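Local coordinates for protein HAD family phosphatase (Pseudomonas syringae pv. tomato, PDB 2ODA) that belongs to a Pseudomonas-specific subfamily of the haloacid dehalogenase superfamily and is probably a phosphatase-like enzyme, though its exact biochemical function appears novel, at residues S112-R116 / C134-C138. Numbering follows the deposited sequence.
Sequences SGDPR and CGPLC
The turn from strand 109-112 into helix 115-123 meets the loop that follows the neighbouring parallel strand 127-131, with G113 opposite G135, CA to CA 4.4 Å. An ideal CB built on G135 would clash with the G113 carbonyl, and one on G113 would sit tightly against G135 CA; the close approach suits two glycines.

Hydrogen bonds within 112-116 shape the turn. S112 OG (chi1 t) accepts from D114 N at 3.0 Å, an ST turn; D114, also t, N-caps helix 115-123, its OD1 taking R116 N at 2.8 Å. In HAD folds this loop usually carries acidic motif IV, to which G113-D114 probably corresponds. Opposite, extended G135 (-97/-179) leads into a single turn, P136 (-65/-23) and L137 (-69/-26), lacking regular helical bonds.

Apolar contacts centre on P115: CD lies 4.0 Å from P136 CG, and CG 4.0 Å from CD1 of L137 (m, t). Separately, P136 CD makes van der Waals contact with G113 O at 3.4 Å.

The O of water HOH 1 donates to G113 O (2.6 Å) and accepts from L137 N (2.9 Å). The joint thus rests on close glycine backbones and proline-leucine contact, while water meets the polar needs of both backbone groups.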
loop_
_atom_site.group_PDB
_atom_site.type_symbol
_atom_site.label_atom_id
_atom_site.label_comp_id
_atom_site.label_asym_id
_atom_site.label_seq_id
_atom_site.Cartn_x
_atom_site.Cartn_y
_atom_site.Cartn_z
ATOM N N SER B 112 4.724 -5.626 15.515
ATOM C CA SER B 112 5.988 -6.398 15.462
ATOM C C SER B 112 6.977 -5.828 16.497
ATOM O O SER B 112 6.860 -4.673 16.895
ATOM C CB SER B 112 6.608 -6.303 14.055
ATOM O OG SER B 112 7.807 -7.067 13.938
ATOM N N GLY B 113 7.946 -6.637 16.920
ATOM C CA GLY B 113 9.141 -6.094 17.577
ATOM C C GLY B 113 10.408 -6.091 16.732
ATOM O O GLY B 113 11.490 -5.751 17.230
ATOM N N ASP B 114 10.284 -6.427 15.445
ATOM C CA ASP B 114 11.450 -6.582 14.572
ATOM C C ASP B 114 11.625 -5.332 13.714
ATOM O O ASP B 114 10.732 -4.983 12.943
ATOM C CB ASP B 114 11.294 -7.812 13.656
ATOM C CG ASP B 114 12.534 -8.070 12.795
ATOM O OD1 ASP B 114 13.081 -7.124 12.234
ATOM O OD2 ASP B 114 12.945 -9.220 12.643
ATOM N N PRO B 115 12.777 -4.646 13.851
ATOM C CA PRO B 115 12.947 -3.360 13.157
ATOM C C PRO B 115 12.814 -3.458 11.653
ATOM O O PRO B 115 12.369 -2.493 11.020
ATOM C CB PRO B 115 14.377 -2.946 13.523
ATOM C CG PRO B 115 14.664 -3.653 14.764
ATOM C CD PRO B 115 13.966 -4.979 14.662
ATOM N N ARG B 116 13.194 -4.601 11.098
ATOM C CA ARG B 116 13.137 -4.820 9.644
ATOM C C ARG B 116 11.719 -5.012 9.128
ATOM O O ARG B 116 11.335 -4.453 8.085
ATOM C CB ARG B 116 14.018 -5.995 9.234
ATOM C CG ARG B 116 15.528 -5.670 9.318
ATOM C CD ARG B 116 16.389 -6.904 9.008
ATOM N NE ARG B 116 16.080 -7.449 7.674
ATOM C CZ ARG B 116 15.500 -8.628 7.495
ATOM N NH1 ARG B 116 15.199 -9.353 8.555
ATOM N NH2 ARG B 116 15.216 -9.085 6.277
ATOM N N CYS B 134 9.548 -8.653 23.683
ATOM C CA CYS B 134 9.634 -10.015 23.145
ATOM C C CYS B 134 10.385 -10.131 21.817
ATOM O O CYS B 134 10.529 -11.236 21.285
ATOM C CB CYS B 134 8.222 -10.620 22.997
ATOM S SG CYS B 134 7.183 -9.657 21.930
ATOM N N GLY B 135 10.902 -9.015 21.310
ATOM C CA GLY B 135 11.478 -8.984 19.960
ATOM C C GLY B 135 12.987 -9.151 19.940
ATOM O O GLY B 135 13.605 -9.271 21.001
ATOM N N PRO B 136 13.604 -9.106 18.735
ATOM C CA PRO B 136 15.052 -9.348 18.608
ATOM C C PRO B 136 15.975 -8.313 19.273
ATOM O O PRO B 136 17.126 -8.633 19.586
ATOM C CB PRO B 136 15.276 -9.398 17.070
ATOM C CG PRO B 136 14.183 -8.551 16.510
ATOM C CD PRO B 136 12.978 -8.818 17.432
ATOM N N LEU B 137 15.497 -7.088 19.501
ATOM C CA LEU B 137 16.310 -6.067 20.178
ATOM C C LEU B 137 16.526 -6.429 21.641
ATOM O O LEU B 137 17.515 -6.013 22.259
ATOM C CB LEU B 137 15.660 -4.695 20.101
ATOM C CG LEU B 137 15.638 -4.070 18.714
ATOM C CD1 LEU B 137 14.693 -2.872 18.699
ATOM C CD2 LEU B 137 17.046 -3.655 18.316
ATOM N N CYS B 138 15.595 -7.194 22.191
ATOM C CA CYS B 138 15.800 -7.822 23.495
ATOM C C CYS B 138 16.470 -9.201 23.319
ATOM O O CYS B 138 17.493 -9.474 23.935
ATOM C CB CYS B 138 14.462 -7.915 24.248
ATOM S SG CYS B 138 13.657 -6.284 24.465
HETATM O O HOH W 1 12.813 -6.042 19.445
#